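PDB 3UMV: deoxyribodipyrimidine photo-lyase from Oryza sativa Japonica Group, which uses light energy and a bound FAD to split UV-induced cyclobutane pyrimidine dimers in DNA back into two separate pyrimidines. Local coordinates for residues 24-29 with 162-167; 85-90 with 236-241; 240-245 with 285-290. One frame throughout, in Å; residues are numbered along the deposited sequence.

From the N terminus, residues 24-29 pair with 162-167 in interaction 1, which adds the antiparallel edge strand 26-28 to an otherwise parallel sheet and closes a loop running through all the other strands of that sheet. Residues 85-90, inside that loop, start helix 87-106 and meet 236-241 beyond its end, so interactions 1 and 2 cross; their centres lie about 32 Å apart, on opposite sides of the chain's centre. Interaction 2 thus ties the alpha/beta part to the loop before helix 246-254. Interaction 3 follows directly, sharing Asp-240 and Trp-241; it closes a short span of 39 residues without strands and fastens the same loop to helix 285-290 at the FAD pocket.

Interaction 1: residues 24-29 with 162-167; sequences SRVRVI and AVHQVD
Arg-25 ends a 3-10 turn and offers its carbonyl O to Asp-167 N (3.0 Å). Its guanidinium reaches Val-171 O and Tyr-199 O, while a water links NH2 to Asp-167 O. Val-26, a branched residue suited to a strand, forms a non-hydrogen-bonded antiparallel pair with Val-166, CG2 to CG2 at 4.0 Å. Arg-27 and Gln-165 make the hydrogen-bonded pair, with two nearly straight bonds, Arg-27 N to Gln-165 O at 2.7 Å and Gln-165 N to Arg-27 O at 2.8 Å. On the sheet face that carries these two side chains, Arg-27, bent at chi3 (83°), turns its guanidinium edge to Gln-165 OE1: NE (3.0 Å) lies in the amide carbonyl plane, NH2 (2.7 Å) 42° above it, the two groups being turned 54° apart. Gln-165 NE2 donates to Asp-136 O. Val-28 lays CG2 over one face of the His-164 ring, a CH-pi contact. Where the chain turns, Ile-29 N bonds Val-163 O. Strand 26-28 is thus an antiparallel edge strand on the otherwise parallel sheet of the photolyase/cryptochrome alpha/beta domain, with 132-135 flanking 162-166 beyond. Helix 54-66 packs against Val-26, His-164 and Val-166, helix 141-157 against Ile-29, Val-163 and Gln-165.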
loop_
_atom_site.group_PDB
_atom_site.type_symbol
_atom_site.label_atom_id
_atom_site.label_comp_id
_atom_site.label_asym_id
_atom_site.label_seq_id
_atom_site.Cartn_x
_atom_site.Cartn_y
_atom_site.Cartn_z
ATOM N N SER A 24 19.137 5.279 10.640
ATOM C CA SER A 24 17.933 6.107 10.642
ATOM C C SER A 24 16.710 5.293 10.228
ATOM O O SER A 24 15.584 5.663 10.551
ATOM C CB SER A 24 18.102 7.358 9.775
ATOM O OG SER A 24 19.073 8.232 10.339
ATOM N N ARG A 25 16.926 4.167 9.546
ATOM C CA ARG A 25 15.811 3.288 9.169
ATOM C C ARG A 25 15.331 2.411 10.330
ATOM O O ARG A 25 14.284 1.788 10.230
ATOM C CB ARG A 25 16.180 2.355 8.006
ATOM C CG ARG A 25 16.717 3.016 6.749
ATOM C CD ARG A 25 16.639 2.025 5.600
ATOM N NE ARG A 25 17.537 2.345 4.493
ATOM C CZ ARG A 25 17.161 3.020 3.407
ATOM N NH1 ARG A 25 18.035 3.271 2.418
ATOM N NH2 ARG A 25 15.910 3.442 3.315
ATOM N N VAL A 26 16.105 2.366 11.416
ATOM C CA VAL A 26 15.860 1.454 12.533
ATOM C C VAL A 26 15.401 2.178 13.797
ATOM O O VAL A 26 16.074 3.071 14.292
ATOM C CB VAL A 26 17.123 0.623 12.856
ATOM C CG1 VAL A 26 16.876 -0.300 14.045
ATOM C CG2 VAL A 26 17.546 -0.177 11.630
ATOM N N ARG A 27 14.234 1.802 14.296
ATOM C CA ARG A 27 13.710 2.384 15.520
ATOM C C ARG A 27 13.736 1.294 16.582
ATOM O O ARG A 27 13.053 0.283 16.454
ATOM C CB ARG A 27 12.289 2.916 15.285
ATOM C CG ARG A 27 11.573 3.367 16.545
ATOM C CD ARG A 27 10.260 4.084 16.231
ATOM N NE ARG A 27 9.154 3.156 16.003
ATOM C CZ ARG A 27 8.284 2.787 16.941
ATOM N NH1 ARG A 27 8.392 3.268 18.172
ATOM N NH2 ARG A 27 7.302 1.938 16.651
ATOM N N VAL A 28 14.555 1.489 17.606
ATOM C CA VAL A 28 14.633 0.541 18.706
ATOM C C VAL A 28 13.499 0.839 19.683
ATOM O O VAL A 28 13.527 1.835 20.393
ATOM C CB VAL A 28 15.991 0.612 19.414
ATOM C CG1 VAL A 28 15.999 -0.304 20.623
ATOM C CG2 VAL A 28 17.113 0.247 18.441
ATOM N N ILE A 29 12.485 -0.021 19.681
ATOM C CA ILE A 29 11.295 0.174 20.507
ATOM C C ILE A 29 11.584 -0.243 21.937
ATOM O O ILE A 29 11.150 0.393 22.888
ATOM C CB ILE A 29 10.106 -0.658 19.981
ATOM C CG1 ILE A 29 9.696 -0.162 18.596
ATOM C CG2 ILE A 29 8.925 -0.576 20.942
ATOM C CD1 ILE A 29 8.501 -0.882 18.014
ATOM N N ALA A 162 14.518 -7.941 22.788
ATOM C CA ALA A 162 14.627 -6.655 22.129
ATOM C C ALA A 162 13.585 -6.575 21.016
ATOM O O ALA A 162 13.276 -7.575 20.370
ATOM C CB ALA A 162 16.024 -6.477 21.561
ATOM N N VAL A 163 13.027 -5.390 20.811
ATOM C CA VAL A 163 12.106 -5.193 19.691
ATOM C C VAL A 163 12.562 -4.002 18.854
ATOM O O VAL A 163 12.700 -2.885 19.371
ATOM C CB VAL A 163 10.644 -4.972 20.152
ATOM C CG1 VAL A 163 9.734 -4.903 18.932
ATOM C CG2 VAL A 163 10.192 -6.072 21.107
ATOM N N HIS A 164 12.800 -4.237 17.560
ATOM C CA HIS A 164 13.212 -3.172 16.651
ATOM C C HIS A 164 12.174 -3.069 15.550
ATOM O O HIS A 164 11.616 -4.086 15.129
ATOM C CB HIS A 164 14.549 -3.482 15.972
ATOM C CG HIS A 164 15.718 -3.561 16.908
ATOM N ND1 HIS A 164 17.011 -3.707 16.459
ATOM C CD2 HIS A 164 15.794 -3.516 18.262
ATOM C CE1 HIS A 164 17.838 -3.753 17.490
ATOM N NE2 HIS A 164 17.124 -3.650 18.597
ATOM N N GLN A 165 11.915 -1.851 15.093
ATOM C CA GLN A 165 11.089 -1.648 13.899
ATOM C C GLN A 165 11.909 -0.983 12.803
ATOM O O GLN A 165 12.648 -0.034 13.044
ATOM C CB GLN A 165 9.888 -0.770 14.215
ATOM C CG GLN A 165 9.012 -0.480 13.000
ATOM C CD GLN A 165 7.774 0.280 13.385
ATOM O OE1 GLN A 165 7.847 1.292 14.077
ATOM N NE2 GLN A 165 6.630 -0.207 12.950
ATOM N N VAL A 166 11.769 -1.479 11.583
ATOM C CA VAL A 166 12.541 -0.964 10.472
ATOM C C VAL A 166 11.562 -0.475 9.415
ATOM O O VAL A 166 10.620 -1.185 9.079
ATOM C CB VAL A 166 13.450 -2.072 9.879
ATOM C CG1 VAL A 166 14.191 -1.548 8.639
ATOM C CG2 VAL A 166 14.446 -2.556 10.926
ATOM N N ASP A 167 11.748 0.748 8.922
ATOM C CA ASP A 167 10.984 1.170 7.757
ATOM C C ASP A 167 11.600 0.541 6.522
ATOM O O ASP A 167 12.664 0.968 6.043
ATOM C CB ASP A 167 10.944 2.691 7.633
ATOM C CG ASP A 167 9.988 3.163 6.540
ATOM O OD1 ASP A 167 9.621 2.363 5.662
ATOM O OD2 ASP A 167 9.625 4.355 6.556
HETATM O O HOH W 1 13.617 3.190 4.928
#

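Interaction 2: residues 85-90 with 236-241; sequences ARRRQL and VPEIDW
Hydrogen bonding centres on Arg-88. With CG anti to the backbone N (chi1 173°) and the chain bent at chi3, its NE reaches Pro-237 O at 2.7 Å, nearly along the C=O axis, and NH2 adds a weak bond to the same oxygen. NH1 also donates to Tyr-424 O and NH2 to Val-386 O, which suits a long, many-handed donor in a buried place. Van der Waals packing complements this: Val-236 CG1 sits over the centre of one flat guanidinium face, 3.5 Å from Arg-88 CZ, while its other methyl, CG2, lies 3.9 Å from Arg-86 CB. Arg-86 is the N-cap residue of helix 87-106, and Gln-89 OE1 takes its N-H at 3.0 Å. The irregular loop 236-241 lies against this start of a helix of the alpha/beta part. An alanine in place of Arg-88 would remove the NE and NH2 donors that grip Pro-237 O and the flat surface under Val-236, and would probably loosen the loop here. Waters also bridge the segments, one joining Arg-87 NH1 to Glu-238 OE1, another Arg-88 O to Ile-239 N and a third Arg-88 NH2 to Glu-238 O. Glu-238 OE2 forms a salt bridge with Arg-95, farther along helix 87-106.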
loop_
_atom_site.group_PDB
_atom_site.type_symbol
_atom_site.label_atom_id
_atom_site.label_comp_id
_atom_site.label_asym_id
_atom_site.label_seq_id
_atom_site.Cartn_x
_atom_site.Cartn_y
_atom_site.Cartn_z
ATOM N N ALA A 85 -10.398 -7.085 4.282
ATOM C CA ALA A 85 -9.968 -7.698 3.035
ATOM C C ALA A 85 -11.027 -8.684 2.546
ATOM O O ALA A 85 -11.642 -9.403 3.343
ATOM C CB ALA A 85 -8.634 -8.403 3.226
ATOM N N ARG A 86 -11.237 -8.691 1.235
ATOM C CA ARG A 86 -12.204 -9.566 0.587
ATOM C C ARG A 86 -11.435 -10.637 -0.176
ATOM O O ARG A 86 -10.206 -10.623 -0.202
ATOM C CB ARG A 86 -13.082 -8.780 -0.392
ATOM C CG ARG A 86 -13.710 -7.490 0.140
ATOM C CD ARG A 86 -14.427 -7.702 1.450
ATOM N NE ARG A 86 -15.531 -6.755 1.648
ATOM C CZ ARG A 86 -15.382 -5.461 1.939
ATOM N NH1 ARG A 86 -14.175 -4.934 2.047
ATOM N NH2 ARG A 86 -16.447 -4.689 2.118
ATOM N N ARG A 87 -12.159 -11.550 -0.817
ATOM C CA ARG A 87 -11.531 -12.632 -1.573
ATOM C C ARG A 87 -10.425 -12.126 -2.484
ATOM O O ARG A 87 -9.335 -12.697 -2.517
ATOM C CB ARG A 87 -12.570 -13.376 -2.414
ATOM C CG ARG A 87 -11.964 -14.269 -3.474
ATOM C CD ARG A 87 -13.038 -15.079 -4.218
ATOM N NE ARG A 87 -13.774 -15.970 -3.331
ATOM C CZ ARG A 87 -13.429 -17.238 -3.098
ATOM N NH1 ARG A 87 -12.356 -17.753 -3.688
ATOM N NH2 ARG A 87 -14.144 -17.986 -2.272
ATOM N N ARG A 88 -10.731 -11.071 -3.236
ATOM C CA ARG A 88 -9.802 -10.453 -4.180
ATOM C C ARG A 88 -8.450 -10.146 -3.566
ATOM O O ARG A 88 -7.415 -10.463 -4.149
ATOM C CB ARG A 88 -10.398 -9.154 -4.739
ATOM C CG ARG A 88 -9.441 -8.339 -5.619
ATOM C CD ARG A 88 -10.174 -7.221 -6.376
ATOM N NE ARG A 88 -11.066 -7.771 -7.394
ATOM C CZ ARG A 88 -12.008 -7.087 -8.033
ATOM N NH1 ARG A 88 -12.207 -5.807 -7.786
ATOM N NH2 ARG A 88 -12.759 -7.699 -8.937
ATOM N N GLN A 89 -8.457 -9.502 -2.406
ATOM C CA GLN A 89 -7.209 -9.104 -1.764
ATOM C C GLN A 89 -6.543 -10.240 -1.004
ATOM O O GLN A 89 -5.306 -10.344 -0.986
ATOM C CB GLN A 89 -7.427 -7.907 -0.837
ATOM C CG GLN A 89 -7.908 -6.641 -1.559
ATOM C CD GLN A 89 -9.414 -6.633 -1.797
ATOM O OE1 GLN A 89 -10.151 -7.503 -1.295
ATOM N NE2 GLN A 89 -9.883 -5.659 -2.578
ATOM N N LEU A 90 -7.360 -11.081 -0.371
ATOM C CA LEU A 90 -6.844 -12.230 0.364
ATOM C C LEU A 90 -6.189 -13.245 -0.576
ATOM O O LEU A 90 -5.136 -13.825 -0.266
ATOM C CB LEU A 90 -7.969 -12.869 1.177
ATOM C CG LEU A 90 -8.456 -12.023 2.355
ATOM C CD1 LEU A 90 -9.741 -12.596 2.948
ATOM C CD2 LEU A 90 -7.390 -11.933 3.406
ATOM N N VAL A 236 -15.667 -10.832 -3.693
ATOM C CA VAL A 236 -15.127 -9.992 -4.746
ATOM C C VAL A 236 -14.045 -10.805 -5.456
ATOM O O VAL A 236 -13.062 -11.205 -4.836
ATOM C CB VAL A 236 -14.515 -8.695 -4.158
ATOM C CG1 VAL A 236 -13.981 -7.822 -5.267
ATOM C CG2 VAL A 236 -15.548 -7.950 -3.337
ATOM N N PRO A 237 -14.229 -11.073 -6.757
ATOM C CA PRO A 237 -13.388 -12.051 -7.458
ATOM C C PRO A 237 -11.927 -11.641 -7.570
ATOM O O PRO A 237 -11.608 -10.450 -7.687
ATOM C CB PRO A 237 -13.999 -12.102 -8.861
ATOM C CG PRO A 237 -15.347 -11.512 -8.730
ATOM C CD PRO A 237 -15.254 -10.498 -7.640
ATOM N N GLU A 238 -11.047 -12.634 -7.538
ATOM C CA GLU A 238 -9.624 -12.405 -7.729
ATOM C C GLU A 238 -9.379 -11.794 -9.108
ATOM O O GLU A 238 -10.113 -12.079 -10.052
ATOM C CB GLU A 238 -8.846 -13.718 -7.601
ATOM C CG GLU A 238 -8.641 -14.175 -6.163
ATOM C CD GLU A 238 -7.824 -15.449 -6.066
ATOM O OE1 GLU A 238 -8.416 -16.516 -5.827
ATOM O OE2 GLU A 238 -6.586 -15.391 -6.225
ATOM N N ILE A 239 -8.357 -10.951 -9.226
ATOM C CA ILE A 239 -7.986 -10.425 -10.532
ATOM C C ILE A 239 -7.256 -11.502 -11.332
ATOM O O ILE A 239 -6.595 -12.375 -10.764
ATOM C CB ILE A 239 -7.106 -9.156 -10.450
ATOM C CG1 ILE A 239 -5.767 -9.467 -9.793
ATOM C CG2 ILE A 239 -7.832 -8.024 -9.717
ATOM C CD1 ILE A 239 -4.874 -8.261 -9.671
ATOM N N ASP A 240 -7.368 -11.420 -12.652
ATOM C CA ASP A 240 -6.769 -12.420 -13.525
ATOM C C ASP A 240 -5.680 -11.844 -14.419
ATOM O O ASP A 240 -5.034 -12.578 -15.160
ATOM C CB ASP A 240 -7.848 -13.068 -14.398
ATOM C CG ASP A 240 -8.481 -12.085 -15.376
ATOM O OD1 ASP A 240 -8.590 -10.883 -15.046
ATOM O OD2 ASP A 240 -8.878 -12.520 -16.480
ATOM N N TRP A 241 -5.475 -10.533 -14.355
ATOM C CA TRP A 241 -4.586 -9.873 -15.310
ATOM C C TRP A 241 -3.145 -9.681 -14.830
ATOM O O TRP A 241 -2.292 -9.244 -15.595
ATOM C CB TRP A 241 -5.186 -8.546 -15.761
ATOM C CG TRP A 241 -5.670 -7.709 -14.627
ATOM C CD1 TRP A 241 -6.933 -7.693 -14.101
ATOM C CD2 TRP A 241 -4.907 -6.763 -13.872
ATOM N NE1 TRP A 241 -6.999 -6.794 -13.065
ATOM C CE2 TRP A 241 -5.773 -6.205 -12.908
ATOM C CE3 TRP A 241 -3.577 -6.326 -13.920
ATOM C CZ2 TRP A 241 -5.354 -5.239 -11.997
ATOM C CZ3 TRP A 241 -3.162 -5.366 -13.012
ATOM C CH2 TRP A 241 -4.048 -4.835 -12.064
HETATM O O HOH W 2 -10.750 -17.368 -5.974
HETATM O O HOH W 3 -6.698 -11.093 -6.682
HETATM O O HOH W 4 -11.509 -9.925 -10.734
#

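Interaction 3: residues 240-245 with 285-290; sequences DWCEPG and SPYLHF. With FAD (flavin-adenine dinucleotide), chain I.
Tyr-287 turns CG anti to its carbonyl carbon (chi1 -58°), sending the ring from helix 285-290 to the loop, while Cys-242 holds SG between its backbone N and carbonyl carbon (chi1 83°), beside the phenol. The tyrosine hydroxyl donates to Glu-243 O at 2.7 Å, in the carbonyl plane and on a lone pair, and that oxygen lies in the plane of the ring at its edge. Cys-242 SG comes at the ring obliquely, 3.8 Å from Tyr-287 CZ, a sulfur-aromatic contact; SG also lies 3.4 Å from Tyr-287 OH, a space a small thiol suits. Gly-245 is the N-cap of helix 246-254, whose Ala-248, Ala-249 and Ala-252 touch Tyr-287; at the backbone angles of Gly-245 (phi 116°) a CB would clash with the carbonyl O of Pro-244. Trp-241 CH2 meets Pro-286 CG at 4.2 Å, and the Trp-241 ring stacks on His-388. Helix 285-290 contributes Ser-285 and Leu-288 to the FAD pocket. Ser-285 N donates to FAD O1P at 2.9 Å. Its OG bonds Asp-427. A phosphate at the helix's N-terminal end is probably favoured by its dipole, and the phenol's bond to a backbone carbonyl ties the loop to this cofactor-binding helix.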
loop_
_atom_site.group_PDB
_atom_site.type_symbol
_atom_site.label_atom_id
_atom_site.label_comp_id
_atom_site.label_asym_id
_atom_site.label_seq_id
_atom_site.Cartn_x
_atom_site.Cartn_y
_atom_site.Cartn_z
ATOM N N ASP A 240 -7.368 -11.420 -12.652
ATOM C CA ASP A 240 -6.769 -12.420 -13.525
ATOM C C ASP A 240 -5.680 -11.844 -14.419
ATOM O O ASP A 240 -5.034 -12.578 -15.160
ATOM C CB ASP A 240 -7.848 -13.068 -14.398
ATOM C CG ASP A 240 -8.481 -12.085 -15.376
ATOM O OD1 ASP A 240 -8.590 -10.883 -15.046
ATOM O OD2 ASP A 240 -8.878 -12.520 -16.480
ATOM N N TRP A 241 -5.475 -10.533 -14.355
ATOM C CA TRP A 241 -4.586 -9.873 -15.310
ATOM C C TRP A 241 -3.145 -9.681 -14.830
ATOM O O TRP A 241 -2.292 -9.244 -15.595
ATOM C CB TRP A 241 -5.186 -8.546 -15.761
ATOM C CG TRP A 241 -5.670 -7.709 -14.627
ATOM C CD1 TRP A 241 -6.933 -7.693 -14.101
ATOM C CD2 TRP A 241 -4.907 -6.763 -13.872
ATOM N NE1 TRP A 241 -6.999 -6.794 -13.065
ATOM C CE2 TRP A 241 -5.773 -6.205 -12.908
ATOM C CE3 TRP A 241 -3.577 -6.326 -13.920
ATOM C CZ2 TRP A 241 -5.354 -5.239 -11.997
ATOM C CZ3 TRP A 241 -3.162 -5.366 -13.012
ATOM C CH2 TRP A 241 -4.048 -4.835 -12.064
ATOM N N CYS A 242 -2.868 -9.981 -13.567
ATOM C CA CYS A 242 -1.476 -10.111 -13.134
ATOM C C CYS A 242 -1.341 -11.094 -11.979
ATOM O O CYS A 242 -2.294 -11.323 -11.227
ATOM C CB CYS A 242 -0.832 -8.759 -12.785
ATOM S SG CYS A 242 -1.159 -8.142 -11.119
ATOM N N GLU A 243 -0.150 -11.670 -11.865
ATOM C CA GLU A 243 0.151 -12.691 -10.870
ATOM C C GLU A 243 0.823 -12.040 -9.667
ATOM O O GLU A 243 1.635 -11.137 -9.825
ATOM C CB GLU A 243 1.102 -13.722 -11.475
ATOM C CG GLU A 243 0.828 -15.155 -11.055
ATOM C CD GLU A 243 -0.252 -15.816 -11.893
ATOM O OE1 GLU A 243 -0.168 -17.045 -12.100
ATOM O OE2 GLU A 243 -1.183 -15.112 -12.343
ATOM N N PRO A 244 0.494 -12.503 -8.454
ATOM C CA PRO A 244 1.144 -11.898 -7.289
ATOM C C PRO A 244 2.545 -12.440 -7.021
ATOM O O PRO A 244 2.880 -13.546 -7.454
ATOM C CB PRO A 244 0.224 -12.289 -6.134
ATOM C CG PRO A 244 -0.399 -13.584 -6.582
ATOM C CD PRO A 244 -0.578 -13.443 -8.078
ATOM N N GLY A 245 3.344 -11.661 -6.299
ATOM C CA GLY A 245 4.634 -12.134 -5.822
ATOM C C GLY A 245 5.832 -11.394 -6.384
ATOM O O GLY A 245 5.708 -10.617 -7.336
ATOM N N SER A 285 1.207 -0.678 -8.470
ATOM C CA SER A 285 0.569 -0.512 -7.155
ATOM C C SER A 285 0.132 -1.817 -6.473
ATOM O O SER A 285 0.201 -1.930 -5.255
ATOM C CB SER A 285 -0.593 0.478 -7.230
ATOM O OG SER A 285 -1.649 -0.016 -8.032
ATOM N N PRO A 286 -0.317 -2.814 -7.239
ATOM C CA PRO A 286 -0.685 -4.042 -6.515
ATOM C C PRO A 286 0.523 -4.619 -5.773
ATOM O O PRO A 286 0.476 -4.931 -4.583
ATOM C CB PRO A 286 -1.134 -4.990 -7.627
ATOM C CG PRO A 286 -1.514 -4.090 -8.773
ATOM C CD PRO A 286 -0.618 -2.893 -8.684
ATOM N N TYR A 287 1.635 -4.716 -6.494
ATOM C CA TYR A 287 2.886 -5.211 -5.941
ATOM C C TYR A 287 3.454 -4.338 -4.815
ATOM O O TYR A 287 3.919 -4.848 -3.804
ATOM C CB TYR A 287 3.894 -5.354 -7.075
ATOM C CG TYR A 287 3.404 -6.281 -8.168
ATOM C CD1 TYR A 287 3.152 -5.811 -9.461
ATOM C CD2 TYR A 287 3.235 -7.635 -7.924
ATOM C CE1 TYR A 287 2.702 -6.673 -10.464
ATOM C CE2 TYR A 287 2.794 -8.493 -8.916
ATOM C CZ TYR A 287 2.545 -8.017 -10.182
ATOM O OH TYR A 287 2.118 -8.893 -11.155
ATOM N N LEU A 288 3.392 -3.024 -4.982
ATOM C CA LEU A 288 3.908 -2.106 -3.978
ATOM C C LEU A 288 3.055 -2.174 -2.721
ATOM O O LEU A 288 3.581 -2.142 -1.602
ATOM C CB LEU A 288 3.924 -0.671 -4.532
ATOM C CG LEU A 288 4.979 -0.407 -5.615
ATOM C CD1 LEU A 288 4.806 0.994 -6.174
ATOM C CD2 LEU A 288 6.382 -0.598 -5.091
ATOM N N HIS A 289 1.736 -2.293 -2.891
ATOM C CA HIS A 289 0.881 -2.387 -1.720
ATOM C C HIS A 289 1.219 -3.561 -0.792
ATOM O O HIS A 289 1.269 -3.407 0.434
ATOM C CB HIS A 289 -0.596 -2.488 -2.082
ATOM C CG HIS A 289 -1.446 -2.724 -0.885
ATOM N ND1 HIS A 289 -1.909 -3.974 -0.530
ATOM C CD2 HIS A 289 -1.816 -1.888 0.111
ATOM C CE1 HIS A 289 -2.568 -3.886 0.612
ATOM N NE2 HIS A 289 -2.528 -2.629 1.018
ATOM N N PHE A 290 1.431 -4.729 -1.384
ATOM C CA PHE A 290 1.710 -5.932 -0.621
ATOM C C PHE A 290 3.208 -6.065 -0.355
ATOM O O PHE A 290 3.644 -7.005 0.293
ATOM C CB PHE A 290 1.176 -7.158 -1.364
ATOM C CG PHE A 290 -0.321 -7.241 -1.385
ATOM C CD1 PHE A 290 -1.017 -7.614 -0.249
ATOM C CD2 PHE A 290 -1.036 -6.936 -2.538
ATOM C CE1 PHE A 290 -2.403 -7.691 -0.258
ATOM C CE2 PHE A 290 -2.421 -7.013 -2.558
ATOM C CZ PHE A 290 -3.108 -7.399 -1.417
HETATM P PA FAD I . 1.536 4.913 -11.685
HETATM O O1A FAD I . 1.062 6.177 -12.337
HETATM O O2A FAD I . 2.370 4.029 -12.570
HETATM O O5B FAD I . 2.325 5.308 -10.351
HETATM C C5B FAD I . 3.411 4.545 -9.870
HETATM C C4B FAD I . 3.380 4.504 -8.338
HETATM O O4B FAD I . 3.429 5.804 -7.771
HETATM C C3B FAD I . 2.089 3.908 -7.814
HETATM O O3B FAD I . 2.134 2.501 -7.804
HETATM C C2B FAD I . 2.053 4.467 -6.423
HETATM O O2B FAD I . 2.975 3.769 -5.608
HETATM C C1B FAD I . 2.601 5.856 -6.630
HETATM N N9A FAD I . 1.514 6.829 -6.824
HETATM C C8A FAD I . 0.976 7.262 -8.007
HETATM N N7A FAD I . 0.010 8.163 -7.714
HETATM C C5A FAD I . -0.081 8.295 -6.361
HETATM C C6A FAD I . -0.876 9.063 -5.502
HETATM N N6A FAD I . -1.733 9.976 -5.958
HETATM N N1A FAD I . -0.706 8.964 -4.138
HETATM C C2A FAD I . 0.251 8.119 -3.625
HETATM N N3A FAD I . 1.030 7.360 -4.470
HETATM C C4A FAD I . 0.871 7.461 -5.809
HETATM N N1 FAD I . -3.126 4.310 -4.469
HETATM C C2 FAD I . -2.916 3.095 -3.885
HETATM O O2 FAD I . -1.780 2.624 -3.940
HETATM N N3 FAD I . -3.947 2.440 -3.234
HETATM C C4 FAD I . -5.212 2.998 -3.181
HETATM O O4 FAD I . -6.131 2.407 -2.605
HETATM C C4X FAD I . -5.413 4.240 -3.770
HETATM N N5 FAD I . -6.649 4.843 -3.764
HETATM C C5X FAD I . -6.825 6.087 -4.337
HETATM C C6 FAD I . -8.081 6.707 -4.297
HETATM C C7 FAD I . -8.263 7.964 -4.880
HETATM C C7M FAD I . -9.620 8.615 -4.810
HETATM C C8 FAD I . -7.183 8.589 -5.510
HETATM C C8M FAD I . -7.317 9.935 -6.157
HETATM C C9 FAD I . -5.950 7.960 -5.554
HETATM C C9A FAD I . -5.770 6.720 -4.969
HETATM N N10 FAD I . -4.538 6.101 -5.021
HETATM C C10 FAD I . -4.374 4.879 -4.415
HETATM C "C1'" FAD I . -3.341 6.746 -5.707
HETATM C "C2'" FAD I . -3.191 6.374 -7.216
HETATM O "O2'" FAD I . -4.397 6.506 -7.978
HETATM C "C3'" FAD I . -2.638 4.958 -7.459
HETATM O "O3'" FAD I . -1.479 4.777 -6.689
HETATM C "C4'" FAD I . -2.290 4.686 -8.925
HETATM O "O4'" FAD I . -3.442 4.855 -9.728
HETATM C "C5'" FAD I . -1.738 3.265 -9.026
HETATM O "O5'" FAD I . -1.614 2.771 -10.338
HETATM P P FAD I . -0.150 2.570 -10.964
HETATM O O1P FAD I . 0.731 1.770 -10.024
HETATM O O2P FAD I . -0.275 1.937 -12.325
HETATM O O3P FAD I . 0.241 4.130 -11.082
HETATM O O HOH W 5 1.886 -11.134 -13.744
#